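PDB 4U63: DNA photolyase from Agrobacterium tumefaciens, which probably repairs cyclobutane pyrimidine dimers in UV-damaged DNA with light, using FAD as cofactor and a methenyltetrahydrofolate antenna chromophore. Local coordinates for residues 55-60 with 204-209; 115-120 with 127-132. All coordinates share one frame; numbering follows the deposited sequence.

Interaction 1: residues 55-60 with 204-209. With SO4 (sulfate ion), chain N.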
loop_
_atom_site.group_PDB
_atom_site.type_symbol
_atom_site.label_atom_id
_atom_site.label_comp_id
_atom_site.label_asym_id
_atom_site.label_seq_id
_atom_site.Cartn_x
_atom_site.Cartn_y
_atom_site.Cartn_z
ATOM N N PRO A 55 20.876 3.350 -14.665
ATOM C CA PRO A 55 19.559 3.219 -14.049
ATOM C C PRO A 55 18.450 3.666 -14.990
ATOM O O PRO A 55 18.567 4.720 -15.620
ATOM C CB PRO A 55 19.641 4.157 -12.840
ATOM C CG PRO A 55 21.087 4.348 -12.603
ATOM C CD PRO A 55 21.670 4.372 -13.973
ATOM N N VAL A 56 17.392 2.868 -15.078
ATOM C CA VAL A 56 16.238 3.190 -15.918
ATOM C C VAL A 56 14.939 2.887 -15.176
ATOM O O VAL A 56 14.834 1.885 -14.455
ATOM C CB VAL A 56 16.285 2.437 -17.280
ATOM C CG1 VAL A 56 16.244 0.925 -17.099
ATOM C CG2 VAL A 56 15.159 2.906 -18.203
ATOM N N TYR A 57 13.962 3.769 -15.350
ATOM C CA TYR A 57 12.594 3.516 -14.920
ATOM C C TYR A 57 11.727 3.574 -16.175
ATOM O O TYR A 57 11.766 4.561 -16.917
ATOM C CB TYR A 57 12.099 4.538 -13.893
ATOM C CG TYR A 57 10.677 4.255 -13.467
ATOM C CD1 TYR A 57 9.606 4.738 -14.207
ATOM C CD2 TYR A 57 10.399 3.462 -12.352
ATOM C CE1 TYR A 57 8.306 4.468 -13.850
ATOM C CE2 TYR A 57 9.081 3.186 -11.982
ATOM C CZ TYR A 57 8.038 3.696 -12.741
ATOM O OH TYR A 57 6.715 3.446 -12.425
ATOM N N ILE A 58 10.955 2.515 -16.389
ATOM C CA ILE A 58 10.110 2.368 -17.549
ATOM C C ILE A 58 8.643 2.497 -17.151
ATOM O O ILE A 58 8.179 1.867 -16.198
ATOM C CB ILE A 58 10.347 0.994 -18.223
ATOM C CG1 ILE A 58 11.804 0.891 -18.693
ATOM C CG2 ILE A 58 9.390 0.778 -19.398
ATOM C CD1 ILE A 58 12.213 -0.484 -19.173
ATOM N N ARG A 59 7.919 3.313 -17.904
ATOM C CA ARG A 59 6.484 3.424 -17.778
ATOM C C ARG A 59 5.909 2.278 -18.619
ATOM O O ARG A 59 5.816 2.378 -19.839
ATOM C CB ARG A 59 6.036 4.798 -18.270
ATOM C CG ARG A 59 4.659 5.243 -17.833
ATOM C CD ARG A 59 4.560 6.766 -17.820
ATOM N NE ARG A 59 4.883 7.376 -19.120
ATOM C CZ ARG A 59 4.160 8.317 -19.743
ATOM N NH1 ARG A 59 3.044 8.818 -19.203
ATOM N NH2 ARG A 59 4.566 8.776 -20.924
ATOM N N GLU A 60 5.580 1.179 -17.943
ATOM C CA GLU A 60 4.979 0.004 -18.562
ATOM C C GLU A 60 3.477 0.217 -18.724
ATOM O O GLU A 60 2.882 1.058 -18.050
ATOM C CB GLU A 60 5.181 -1.235 -17.687
ATOM C CG GLU A 60 6.610 -1.690 -17.472
ATOM C CD GLU A 60 6.684 -2.811 -16.453
ATOM O OE1 GLU A 60 6.754 -2.511 -15.252
ATOM O OE2 GLU A 60 6.669 -3.995 -16.844
ATOM N N SER A 204 8.106 15.710 -16.125
ATOM C CA SER A 204 6.974 16.636 -16.235
ATOM C C SER A 204 6.002 16.268 -17.359
ATOM O O SER A 204 4.818 16.561 -17.259
ATOM C CB SER A 204 7.475 18.070 -16.439
ATOM O OG SER A 204 8.267 18.172 -17.608
ATOM N N ASN A 205 6.499 15.618 -18.412
ATOM C CA ASN A 205 5.654 15.216 -19.545
ATOM C C ASN A 205 4.809 13.972 -19.276
ATOM O O ASN A 205 3.951 13.620 -20.078
ATOM C CB ASN A 205 6.509 15.006 -20.798
ATOM C CG ASN A 205 7.123 16.301 -21.315
ATOM O OD1 ASN A 205 6.596 17.391 -21.085
ATOM N ND2 ASN A 205 8.235 16.185 -22.022
ATOM N N TRP A 206 5.047 13.310 -18.147
ATOM C CA TRP A 206 4.286 12.110 -17.791
ATOM C C TRP A 206 2.919 12.414 -17.155
ATOM O O TRP A 206 2.115 11.498 -16.973
ATOM C CB TRP A 206 5.148 11.199 -16.908
ATOM C CG TRP A 206 6.212 10.474 -17.692
ATOM C CD1 TRP A 206 6.567 10.690 -18.998
ATOM C CD2 TRP A 206 7.062 9.430 -17.219
ATOM N NE1 TRP A 206 7.573 9.841 -19.363
ATOM C CE2 TRP A 206 7.898 9.054 -18.293
ATOM C CE3 TRP A 206 7.200 8.768 -15.991
ATOM C CZ2 TRP A 206 8.855 8.048 -18.180
ATOM C CZ3 TRP A 206 8.162 7.759 -15.879
ATOM C CH2 TRP A 206 8.971 7.412 -16.971
ATOM N N LYS A 207 2.660 13.689 -16.833
ATOM C CA LYS A 207 1.343 14.134 -16.345
ATOM C C LYS A 207 0.891 13.357 -15.101
ATOM O O LYS A 207 -0.274 12.981 -14.968
ATOM C CB LYS A 207 0.288 14.019 -17.465
ATOM C CG LYS A 207 0.653 14.742 -18.759
ATOM C CD LYS A 207 -0.348 14.432 -19.862
ATOM C CE LYS A 207 0.033 15.127 -21.163
ATOM N NZ LYS A 207 -1.030 15.024 -22.206
ATOM N N LEU A 208 1.827 13.114 -14.188
ATOM C CA LEU A 208 1.524 12.357 -12.990
ATOM C C LEU A 208 0.892 13.208 -11.907
ATOM O O LEU A 208 0.204 12.671 -11.047
ATOM C CB LEU A 208 2.783 11.684 -12.454
ATOM C CG LEU A 208 3.382 10.584 -13.326
ATOM C CD1 LEU A 208 4.752 10.202 -12.795
ATOM C CD2 LEU A 208 2.473 9.370 -13.381
ATOM N N LEU A 209 1.119 14.521 -11.940
ATOM C CA LEU A 209 0.615 15.409 -10.894
ATOM C C LEU A 209 -0.754 15.997 -11.222
ATOM O O LEU A 209 -1.087 16.171 -12.396
ATOM C CB LEU A 209 1.585 16.563 -10.648
ATOM C CG LEU A 209 2.945 16.260 -10.030
ATOM C CD1 LEU A 209 3.684 17.579 -9.833
ATOM C CD2 LEU A 209 2.824 15.493 -8.718
HETATM S S SO4 N . 11.514 18.100 -15.996
HETATM O O1 SO4 N . 12.860 17.482 -16.027
HETATM O O2 SO4 N . 11.208 18.690 -17.323
HETATM O O3 SO4 N . 10.501 17.081 -15.658
HETATM O O4 SO4 N . 11.492 19.177 -14.982
HETATM O O HOH W 1 1.837 8.299 -16.761
#
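Arg59, at the end of strand 53-59, and Trp206, in the connection between helices 168-177 and 219-222, bring the two backbones nearest, yet their CA atoms stay 9.0 Å apart and side chains span the gap. The guanidinium of Arg59 lies flat on one face of the Trp206 indole, the planes 13° apart, a stacked cation-pi pair with CZ of Arg59 3.6 Å from the centroid of the five-membered ring. Behind it, CD of Arg59 makes a CH-pi contact over the six-membered ring, 3.9 Å from that centroid. A bend at chi3 (57°) in an otherwise extended chain lets the arginine run along the indole toward the tryptophan backbone. There a water at the guanidinium edge accepts from NH1 of Arg59 at 2.8 Å and donates to O of Trp206 at 3.2 Å. The far rim of the indole reaches Tyr57, whose CD1 is 3.7 Å from CZ3 of Trp206. NE of Arg59 is hydrogen-bonded to Ser96 OG and NE1 of Trp206 to Glu201 OE1, so each stacked group also has a polar partner. Trp206 thus pins to the alpha/beta domain a connection that soon reaches Pro213 and Trp215 of the methenyltetrahydrofolate pocket. It packs over strands 53-59 and 93-96 of the parallel sheet, Trp206 resting on Leu94 and Ser96, while Tyr57 turns its ring against Leu74 and Leu78 of helix 68-87.

Interaction 2: residues 115-120 with 127-132. With SO4 (sulfate ion), chain D; SO4 (sulfate ion), chain E.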
loop_
_atom_site.group_PDB
_atom_site.type_symbol
_atom_site.label_atom_id
_atom_site.label_comp_id
_atom_site.label_asym_id
_atom_site.label_seq_id
_atom_site.Cartn_x
_atom_site.Cartn_y
_atom_site.Cartn_z
ATOM N N VAL A 115 21.404 -7.024 -17.335
ATOM C CA VAL A 115 20.276 -6.286 -16.801
ATOM C C VAL A 115 19.968 -6.888 -15.442
ATOM O O VAL A 115 19.866 -8.104 -15.314
ATOM C CB VAL A 115 19.013 -6.384 -17.674
ATOM C CG1 VAL A 115 17.891 -5.546 -17.065
ATOM C CG2 VAL A 115 19.302 -5.935 -19.102
ATOM N N VAL A 116 19.833 -6.029 -14.434
ATOM C CA VAL A 116 19.407 -6.459 -13.119
ATOM C C VAL A 116 18.134 -5.747 -12.687
ATOM O O VAL A 116 17.851 -4.614 -13.110
ATOM C CB VAL A 116 20.500 -6.242 -12.045
ATOM C CG1 VAL A 116 21.732 -7.073 -12.374
ATOM C CG2 VAL A 116 20.858 -4.763 -11.901
ATOM N N TRP A 117 17.371 -6.426 -11.846
ATOM C CA TRP A 117 16.226 -5.837 -11.192
ATOM C C TRP A 117 15.909 -6.533 -9.876
ATOM O O TRP A 117 16.359 -7.646 -9.614
ATOM C CB TRP A 117 14.989 -5.842 -12.108
ATOM C CG TRP A 117 14.462 -7.207 -12.582
ATOM C CD1 TRP A 117 13.842 -8.172 -11.820
ATOM C CD2 TRP A 117 14.461 -7.705 -13.928
ATOM N NE1 TRP A 117 13.479 -9.242 -12.615
ATOM C CE2 TRP A 117 13.849 -8.981 -13.908
ATOM C CE3 TRP A 117 14.932 -7.202 -15.150
ATOM C CZ2 TRP A 117 13.693 -9.759 -15.066
ATOM C CZ3 TRP A 117 14.775 -7.972 -16.299
ATOM C CH2 TRP A 117 14.159 -9.241 -16.248
ATOM N N ASN A 118 15.141 -5.844 -9.048
ATOM C CA ASN A 118 14.601 -6.431 -7.844
ATOM C C ASN A 118 13.286 -7.105 -8.162
ATOM O O ASN A 118 12.428 -6.535 -8.848
ATOM C CB ASN A 118 14.434 -5.365 -6.776
ATOM C CG ASN A 118 15.768 -4.832 -6.313
ATOM O OD1 ASN A 118 16.632 -5.607 -5.895
ATOM N ND2 ASN A 118 15.961 -3.531 -6.400
ATOM N N ARG A 119 13.139 -8.326 -7.660
ATOM C CA ARG A 119 11.937 -9.115 -7.893
ATOM C C ARG A 119 10.712 -8.377 -7.381
ATOM O O ARG A 119 10.779 -7.644 -6.370
ATOM C CB ARG A 119 12.035 -10.467 -7.189
ATOM C CG ARG A 119 13.074 -11.375 -7.781
ATOM C CD ARG A 119 13.333 -12.566 -6.888
ATOM N NE ARG A 119 14.527 -13.269 -7.332
ATOM C CZ ARG A 119 15.263 -14.079 -6.576
ATOM N NH1 ARG A 119 14.949 -14.312 -5.297
ATOM N NH2 ARG A 119 16.334 -14.661 -7.107
ATOM N N ARG A 120 9.618 -8.546 -8.107
ATOM C CA ARG A 120 8.311 -8.062 -7.695
ATOM C C ARG A 120 7.449 -9.291 -7.628
ATOM O O ARG A 120 7.510 -10.145 -8.503
ATOM C CB ARG A 120 7.751 -7.006 -8.650
ATOM C CG ARG A 120 7.623 -7.431 -10.098
ATOM C CD ARG A 120 7.263 -6.247 -10.966
ATOM N NE ARG A 120 7.417 -6.540 -12.388
ATOM C CZ ARG A 120 7.143 -5.686 -13.374
ATOM N NH1 ARG A 120 6.691 -4.463 -13.108
ATOM N NH2 ARG A 120 7.326 -6.055 -14.639
ATOM N N ALA A 127 5.205 -12.607 -13.736
ATOM C CA ALA A 127 5.053 -13.276 -15.031
ATOM C C ALA A 127 5.679 -12.464 -16.169
ATOM O O ALA A 127 6.335 -13.024 -17.051
ATOM C CB ALA A 127 3.582 -13.552 -15.324
ATOM N N THR A 128 5.465 -11.147 -16.142
ATOM C CA THR A 128 6.102 -10.230 -17.092
ATOM C C THR A 128 7.626 -10.367 -17.036
ATOM O O THR A 128 8.285 -10.491 -18.060
ATOM C CB THR A 128 5.691 -8.775 -16.788
ATOM O OG1 THR A 128 4.285 -8.624 -17.035
ATOM C CG2 THR A 128 6.457 -7.786 -17.644
ATOM N N ASP A 129 8.168 -10.346 -15.823
ATOM C CA ASP A 129 9.603 -10.521 -15.602
ATOM C C ASP A 129 10.113 -11.875 -16.069
ATOM O O ASP A 129 11.156 -11.950 -16.713
ATOM C CB ASP A 129 9.943 -10.326 -14.126
ATOM C CG ASP A 129 9.689 -8.915 -13.659
ATOM O OD1 ASP A 129 9.502 -8.011 -14.507
ATOM O OD2 ASP A 129 9.667 -8.698 -12.440
ATOM N N LYS A 130 9.395 -12.942 -15.746
ATOM C CA LYS A 130 9.807 -14.288 -16.181
ATOM C C LYS A 130 9.931 -14.375 -17.709
ATOM O O LYS A 130 10.911 -14.922 -18.235
ATOM C CB LYS A 130 8.835 -15.354 -15.657
ATOM C CG LYS A 130 9.227 -16.793 -16.012
ATOM C CD LYS A 130 8.308 -17.816 -15.358
ATOM C CE LYS A 130 8.770 -19.244 -15.640
ATOM N NZ LYS A 130 7.756 -20.249 -15.208
ATOM N N ALA A 131 8.945 -13.829 -18.415
ATOM C CA ALA A 131 8.925 -13.893 -19.880
ATOM C C ALA A 131 10.058 -13.067 -20.480
ATOM O O ALA A 131 10.756 -13.515 -21.387
ATOM C CB ALA A 131 7.585 -13.423 -20.419
ATOM N N LEU A 132 10.238 -11.864 -19.946
ATOM C CA LEU A 132 11.260 -10.952 -20.419
ATOM C C LEU A 132 12.650 -11.528 -20.194
ATOM O O LEU A 132 13.508 -11.468 -21.086
ATOM C CB LEU A 132 11.117 -9.612 -19.707
ATOM C CG LEU A 132 12.115 -8.529 -20.086
ATOM C CD1 LEU A 132 12.025 -8.166 -21.558
ATOM C CD2 LEU A 132 11.861 -7.325 -19.208
HETATM S S SO4 D . 18.071 -16.415 -4.401
HETATM O O1 SO4 D . 17.714 -16.588 -5.822
HETATM O O2 SO4 D . 19.517 -16.142 -4.287
HETATM O O3 SO4 D . 17.755 -17.661 -3.676
HETATM O O4 SO4 D . 17.305 -15.294 -3.813
HETATM S S SO4 E . 17.484 -15.045 -11.157
HETATM O O1 SO4 E . 17.644 -16.192 -12.070
HETATM O O2 SO4 E . 18.664 -14.167 -11.193
HETATM O O3 SO4 E . 16.283 -14.299 -11.586
HETATM O O4 SO4 E . 17.317 -15.539 -9.774
HETATM O O HOH W 2 10.051 -10.389 -10.416
#
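Arg120 holds both carboxylate oxygens of Asp129 in a two-pronged salt bridge, NE to OD2 at 3.1 Å and NH2 to OD1 at 2.9 Å, within the beta-alpha-beta unit of strand 114-118, helix 123-138 and strand 142-146, part of the Rossmann-like domain of the photolyase. Guanidinium and carboxylate planes are only 10° apart but offset: both oxygens are met from above the carboxylate plane, and both bonds are bent. The chain of Arg120 is extended from CG to NE, and chi1 of 57° sets it off between its own backbone N and carbonyl carbon, which carries the guanidinium back to the helix. Each partner has a second charge: Glu60 takes NH1 of Arg120, and Arg32 reaches OD2 of Asp129. This network of alternating charges would be expected to favour an ionised Asp129. Just past the strand, the extended side chain of Arg119 leads off from the helix and its guanidinium holds two sulfates, probably from the crystallisation liquor. Beyond the ion pair, NH2 of Arg120 touches the methyl CG2 of Thr128 at 3.6 Å. The Trp117 indole lies alongside Asp129, with CZ2 3.7 Å from the backbone O of that residue, and one helical turn further on, CD2 of Leu132 meets CZ3 of Trp117 at 4.2 Å. Trp30 and Arg32 also pack on Trp117, edge-to-face and cation-pi respectively. A water links the loop after the strand to the helix, accepting from N of Arg120 at 3.0 Å and donating to OD2 of Asp129 at 2.7 Å.

Both interactions are largely buried and rest on the same parallel sheet, with centres about 19 Å apart. Interaction 1 joins strand 53-59 to a distant loop, 144 residues away along the chain, whereas interaction 2 is local, linking a strand to the helix that follows it. Their arginines differ accordingly: one spreads over an aromatic face, the other pairs with a carboxylate. Strand 27-31 lies between strands 53-59 and 114-118, and its Trp30 touches Ile58 and Glu60 of segment 55-60 as well as Trp117, Asp129 and Leu132 of interaction 2. Glu60 bridges the two directly: besides pairing with Arg120, it packs OE2 against CG2 of Thr128 at 3.9 Å.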